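Local coordinates for protein aspartate aminotransferase (Giardia lamblia, PDB 3MEB) that probably transfers the amino group of L-aspartate to 2-oxoglutarate, giving oxaloacetate and L-glutamate, with pyridoxal 5'-phosphate as cofactor, at residues 123-137 with 314-326. Numbering follows the deposited sequence.
With SO4 (sulfate ion), chain E; EDO (1,2-ethanediol), chain L.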
loop_
_atom_site.group_PDB
_atom_site.type_symbol
_atom_site.label_atom_id
_atom_site.label_comp_id
_atom_site.label_asym_id
_atom_site.label_seq_id
_atom_site.Cartn_x
_atom_site.Cartn_y
_atom_site.Cartn_z
ATOM N N CYS A 123 -4.312 -1.089 -13.624
ATOM C CA CYS A 123 -3.470 -1.693 -12.585
ATOM C C CYS A 123 -4.075 -1.394 -11.223
ATOM O O CYS A 123 -4.308 -0.227 -10.890
ATOM C CB CYS A 123 -2.038 -1.130 -12.665
ATOM S SG CYS A 123 -0.826 -1.733 -11.493
ATOM N N GLN A 124 -4.325 -2.448 -10.454
ATOM C CA GLN A 124 -4.747 -2.296 -9.087
ATOM C C GLN A 124 -3.785 -1.429 -8.323
ATOM O O GLN A 124 -2.557 -1.501 -8.521
ATOM C CB GLN A 124 -4.826 -3.651 -8.369
ATOM C CG GLN A 124 -5.453 -3.566 -6.999
ATOM C CD GLN A 124 -5.710 -4.932 -6.399
ATOM O OE1 GLN A 124 -5.910 -5.901 -7.133
ATOM N NE2 GLN A 124 -5.618 -5.033 -5.081
ATOM N N SER A 125 -4.341 -0.603 -7.457
ATOM C CA SER A 125 -3.509 0.177 -6.564
ATOM C C SER A 125 -4.151 0.321 -5.210
ATOM O O SER A 125 -5.200 -0.241 -4.975
ATOM C CB SER A 125 -3.140 1.528 -7.175
ATOM O OG SER A 125 -2.138 2.129 -6.406
ATOM N N LEU A 126 -3.483 1.025 -4.294
ATOM C CA LEU A 126 -3.952 1.128 -2.927
ATOM C C LEU A 126 -5.006 2.241 -2.792
ATOM O O LEU A 126 -4.720 3.363 -2.350
ATOM C CB LEU A 126 -2.778 1.375 -1.992
ATOM C CG LEU A 126 -1.921 0.139 -1.776
ATOM C CD1 LEU A 126 -0.661 0.633 -1.149
ATOM C CD2 LEU A 126 -2.572 -0.928 -0.891
ATOM N N SER A 127 -6.220 1.893 -3.204
ATOM C CA SER A 127 -7.360 2.798 -3.252
ATOM C C SER A 127 -7.048 4.078 -4.013
ATOM O O SER A 127 -6.110 4.133 -4.830
ATOM C CB SER A 127 -7.859 3.071 -1.817
ATOM O OG SER A 127 -9.200 3.526 -1.811
ATOM N N GLY A 128 -7.821 5.117 -3.733
ATOM C CA GLY A 128 -7.661 6.376 -4.423
ATOM C C GLY A 128 -6.283 6.980 -4.283
ATOM O O GLY A 128 -5.693 7.455 -5.260
ATOM N N THR A 129 -5.826 7.053 -3.040
ATOM C CA THR A 129 -4.564 7.714 -2.736
ATOM C C THR A 129 -3.422 7.030 -3.451
ATOM O O THR A 129 -2.556 7.714 -4.027
ATOM C CB THR A 129 -4.302 7.837 -1.197
ATOM O OG1 THR A 129 -5.386 8.560 -0.577
ATOM C CG2 THR A 129 -2.980 8.581 -0.924
ATOM N N GLY A 130 -3.382 5.698 -3.358
ATOM C CA GLY A 130 -2.298 4.914 -3.947
ATOM C C GLY A 130 -2.369 4.961 -5.465
ATOM O O GLY A 130 -1.346 4.889 -6.149
ATOM N N SER A 131 -3.588 5.099 -5.983
ATOM C CA SER A 131 -3.787 5.253 -7.439
ATOM C C SER A 131 -3.245 6.619 -7.893
ATOM O O SER A 131 -2.525 6.689 -8.886
ATOM C CB SER A 131 -5.246 5.027 -7.803
ATOM O OG SER A 131 -5.669 3.714 -7.485
ATOM N N LEU A 132 -3.498 7.681 -7.114
ATOM C CA LEU A 132 -2.969 9.022 -7.423
ATOM C C LEU A 132 -1.474 9.056 -7.343
ATOM O O LEU A 132 -0.835 9.631 -8.203
ATOM C CB LEU A 132 -3.522 10.083 -6.451
ATOM C CG LEU A 132 -5.039 10.354 -6.499
ATOM C CD1 LEU A 132 -5.540 10.915 -5.169
ATOM C CD2 LEU A 132 -5.428 11.282 -7.733
ATOM N N HIS A 133 -0.920 8.532 -6.258
ATOM C CA HIS A 133 0.519 8.430 -6.148
ATOM C C HIS A 133 1.163 7.826 -7.412
ATOM O O HIS A 133 2.032 8.452 -8.024
ATOM C CB HIS A 133 0.967 7.672 -4.888
ATOM C CG HIS A 133 2.435 7.406 -4.853
ATOM N ND1 HIS A 133 3.373 8.407 -4.689
ATOM C CD2 HIS A 133 3.132 6.254 -4.992
ATOM C CE1 HIS A 133 4.584 7.881 -4.740
ATOM N NE2 HIS A 133 4.467 6.578 -4.932
ATOM N N ILE A 134 0.740 6.622 -7.759
ATOM C CA ILE A 134 1.351 5.873 -8.867
ATOM C C ILE A 134 1.087 6.559 -10.211
ATOM O O ILE A 134 1.983 6.613 -11.071
ATOM C CB ILE A 134 0.882 4.392 -8.906
ATOM C CG1 ILE A 134 1.421 3.645 -7.682
ATOM C CG2 ILE A 134 1.368 3.687 -10.204
ATOM C CD1 ILE A 134 2.963 3.492 -7.658
ATOM N N GLY A 135 -0.104 7.136 -10.353
ATOM C CA GLY A 135 -0.472 7.830 -11.576
ATOM C C GLY A 135 0.274 9.163 -11.732
ATOM O O GLY A 135 0.802 9.474 -12.814
ATOM N N PHE A 136 0.410 9.910 -10.637
ATOM C CA PHE A 136 1.250 11.136 -10.638
ATOM C C PHE A 136 2.707 10.824 -11.028
ATOM O O PHE A 136 3.330 11.515 -11.880
ATOM C CB PHE A 136 1.222 11.809 -9.263
ATOM C CG PHE A 136 -0.041 12.564 -8.949
ATOM C CD1 PHE A 136 -1.224 12.359 -9.655
ATOM C CD2 PHE A 136 -0.062 13.463 -7.885
ATOM C CE1 PHE A 136 -2.388 13.044 -9.304
ATOM C CE2 PHE A 136 -1.222 14.131 -7.541
ATOM C CZ PHE A 136 -2.375 13.922 -8.245
ATOM N N GLU A 137 3.276 9.809 -10.386
ATOM C CA GLU A 137 4.631 9.392 -10.671
ATOM C C GLU A 137 4.748 8.847 -12.096
ATOM O O GLU A 137 5.734 9.115 -12.791
ATOM C CB GLU A 137 5.106 8.329 -9.673
ATOM C CG GLU A 137 6.476 7.754 -9.972
ATOM C CD GLU A 137 6.850 6.631 -9.026
ATOM O OE1 GLU A 137 6.018 5.701 -8.775
ATOM O OE2 GLU A 137 8.004 6.648 -8.562
ATOM N N MET A 314 3.626 0.832 -14.595
ATOM C CA MET A 314 2.931 0.997 -13.281
ATOM C C MET A 314 3.365 -0.086 -12.285
ATOM O O MET A 314 3.627 0.194 -11.104
ATOM C CB MET A 314 1.403 0.982 -13.453
ATOM C CG MET A 314 0.893 2.186 -14.217
ATOM S SD MET A 314 -0.890 2.276 -14.424
ATOM C CE MET A 314 -1.136 1.418 -15.940
ATOM N N THR A 315 3.442 -1.328 -12.757
ATOM C CA THR A 315 3.751 -2.453 -11.850
ATOM C C THR A 315 5.207 -2.423 -11.408
ATOM O O THR A 315 5.552 -2.866 -10.298
ATOM C CB THR A 315 3.350 -3.816 -12.437
ATOM O OG1 THR A 315 4.060 -4.071 -13.652
ATOM C CG2 THR A 315 1.785 -3.877 -12.663
ATOM N N LEU A 316 6.070 -1.866 -12.243
ATOM C CA LEU A 316 7.458 -1.692 -11.846
ATOM C C LEU A 316 7.515 -0.624 -10.731
ATOM O O LEU A 316 8.177 -0.809 -9.727
ATOM C CB LEU A 316 8.316 -1.288 -13.033
ATOM C CG LEU A 316 9.750 -0.946 -12.709
ATOM C CD1 LEU A 316 10.494 -2.041 -11.920
ATOM C CD2 LEU A 316 10.421 -0.552 -14.030
ATOM N N GLN A 317 6.757 0.470 -10.900
ATOM C CA GLN A 317 6.681 1.494 -9.848
ATOM C C GLN A 317 6.238 0.899 -8.536
ATOM O O GLN A 317 6.870 1.106 -7.476
ATOM C CB GLN A 317 5.719 2.613 -10.253
ATOM C CG GLN A 317 6.234 3.509 -11.411
ATOM C CD GLN A 317 5.115 4.324 -11.942
ATOM O OE1 GLN A 317 4.740 4.224 -13.133
ATOM N NE2 GLN A 317 4.495 5.094 -11.055
ATOM N N ILE A 318 5.165 0.120 -8.612
ATOM C CA ILE A 318 4.584 -0.484 -7.433
ATOM C C ILE A 318 5.559 -1.464 -6.753
ATOM O O ILE A 318 5.684 -1.471 -5.534
ATOM C CB ILE A 318 3.245 -1.134 -7.798
ATOM C CG1 ILE A 318 2.192 -0.022 -7.931
ATOM C CG2 ILE A 318 2.786 -2.179 -6.754
ATOM C CD1 ILE A 318 0.842 -0.526 -8.526
ATOM N N ARG A 319 6.269 -2.237 -7.582
ATOM C CA ARG A 319 7.263 -3.218 -7.106
ATOM C C ARG A 319 8.233 -2.580 -6.148
ATOM O O ARG A 319 8.558 -3.170 -5.108
ATOM C CB ARG A 319 8.050 -3.825 -8.273
ATOM C CG ARG A 319 9.067 -4.878 -7.882
ATOM C CD ARG A 319 8.518 -5.973 -6.948
ATOM N NE ARG A 319 9.335 -7.186 -7.048
ATOM C CZ ARG A 319 9.482 -8.102 -6.093
ATOM N NH1 ARG A 319 8.894 -7.982 -4.884
ATOM N NH2 ARG A 319 10.239 -9.162 -6.346
ATOM N N LYS A 320 8.691 -1.376 -6.510
ATOM C CA LYS A 320 9.625 -0.592 -5.719
ATOM C C LYS A 320 9.040 0.154 -4.525
ATOM O O LYS A 320 9.798 0.730 -3.727
ATOM C CB LYS A 320 10.318 0.434 -6.602
ATOM C CG LYS A 320 10.989 -0.154 -7.773
ATOM C CD LYS A 320 11.667 0.962 -8.583
ATOM C CE LYS A 320 11.165 1.019 -9.963
ATOM N NZ LYS A 320 12.057 1.824 -10.796
ATOM N N THR A 321 7.729 0.067 -4.345
ATOM C CA THR A 321 7.015 0.846 -3.350
ATOM C C THR A 321 6.370 -0.038 -2.316
ATOM O O THR A 321 6.692 0.086 -1.135
ATOM C CB THR A 321 5.985 1.821 -4.024
ATOM O OG1 THR A 321 6.591 2.420 -5.170
ATOM C CG2 THR A 321 5.608 2.936 -3.060
ATOM N N TRP A 322 5.516 -0.958 -2.759
ATOM C CA TRP A 322 4.857 -1.917 -1.880
ATOM C C TRP A 322 4.685 -3.340 -2.466
ATOM O O TRP A 322 3.915 -4.140 -1.924
ATOM C CB TRP A 322 3.501 -1.383 -1.396
ATOM C CG TRP A 322 2.517 -1.126 -2.418
ATOM C CD1 TRP A 322 1.757 -2.038 -3.053
ATOM C CD2 TRP A 322 2.105 0.168 -2.921
ATOM N NE1 TRP A 322 0.902 -1.421 -3.941
ATOM C CE2 TRP A 322 1.113 -0.065 -3.896
ATOM C CE3 TRP A 322 2.508 1.486 -2.670
ATOM C CZ2 TRP A 322 0.493 0.969 -4.581
ATOM C CZ3 TRP A 322 1.902 2.503 -3.352
ATOM C CH2 TRP A 322 0.923 2.247 -4.318
ATOM N N SER A 323 5.465 -3.636 -3.513
ATOM C CA SER A 323 5.575 -4.933 -4.171
ATOM C C SER A 323 4.391 -5.311 -5.044
ATOM O O SER A 323 4.502 -5.322 -6.292
ATOM C CB SER A 323 5.954 -6.042 -3.196
ATOM O OG SER A 323 6.530 -7.087 -3.940
ATOM N N MET A 324 3.249 -5.584 -4.410
ATOM C CA MET A 324 1.986 -5.631 -5.159
ATOM C C MET A 324 0.860 -5.328 -4.175
ATOM O O MET A 324 1.125 -5.138 -2.962
ATOM C CB MET A 324 1.811 -6.937 -5.928
ATOM C CG MET A 324 1.373 -8.084 -5.104
ATOM S SD MET A 324 2.504 -8.534 -3.806
ATOM C CE MET A 324 3.810 -9.376 -4.773
ATOM N N SER A 325 -0.368 -5.262 -4.674
ATOM C CA SER A 325 -1.440 -4.593 -3.954
ATOM C C SER A 325 -2.230 -5.613 -3.110
ATOM O O SER A 325 -1.885 -6.809 -3.086
ATOM C CB SER A 325 -2.267 -3.738 -4.933
ATOM O OG SER A 325 -1.488 -2.618 -5.424
ATOM N N ALA A 326 -3.203 -5.141 -2.348
ATOM C CA ALA A 326 -3.791 -5.930 -1.281
ATOM C C ALA A 326 -5.034 -6.708 -1.723
ATOM O O ALA A 326 -5.953 -6.154 -2.307
ATOM C CB ALA A 326 -4.121 -5.047 -0.084
HETATM S S SO4 E . -8.842 6.661 -0.434
HETATM O O1 SO4 E . -9.412 6.582 -1.759
HETATM O O2 SO4 E . -9.238 7.937 0.115
HETATM O O3 SO4 E . -9.402 5.625 0.432
HETATM O O4 SO4 E . -7.394 6.628 -0.499
HETATM C C1 EDO L . 7.972 -10.530 -2.482
HETATM O O1 EDO L . 7.328 -9.237 -2.445
HETATM C C2 EDO L . 8.192 -11.076 -3.879
HETATM O O2 EDO L . 9.522 -10.789 -4.339
HETATM O O HOH W 1 -5.160 -2.643 -3.169
HETATM O O HOH W 2 -0.968 -3.539 -7.959
#
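Helix 314-319 crosses helix 127-137 at 114°, their axes 10.1 Å apart, and Ile-134 and Met-314 face each other where they pass. This belongs to the large domain of a class I aminotransferase, where strand 123-125 leads through an inverse gamma turn at Leu-126 into the helix whose first turn belongs to the pyridoxal phosphate site; a sulfate there, probably in the place of the phosphate, accepts from Gly-128 N (weakly) and Thr-129 N. Branched Ile-134 fills the crossing: its CD1 meets Ile-318 CG1 at 3.6 Å, the two side chains crossing at about a right angle, while CG1 rests against Trp-322 CH2. Beyond it Gln-317, an amide with two N-H groups, spends NE2 twice: on Ile-134 O at 2.9 Å, in the carbonyl plane on a lone pair, and on Glu-137 OE1 at 2.8 Å, met from above the carboxylate plane. Glu-137 OE1 also forms a salt bridge with Lys-164 of the second subunit. Trp-322, its CG between backbone N and carbonyl carbon (chi1 62°), donates in plane from NE1 to OG of small Ser-325 at 3.1 Å, which helps to fix the indole's rotation. Over one face of the indole, Leu-126 CD1 makes a CH-pi contact, 3.3 Å from the centroid of the Trp-322 six-membered ring.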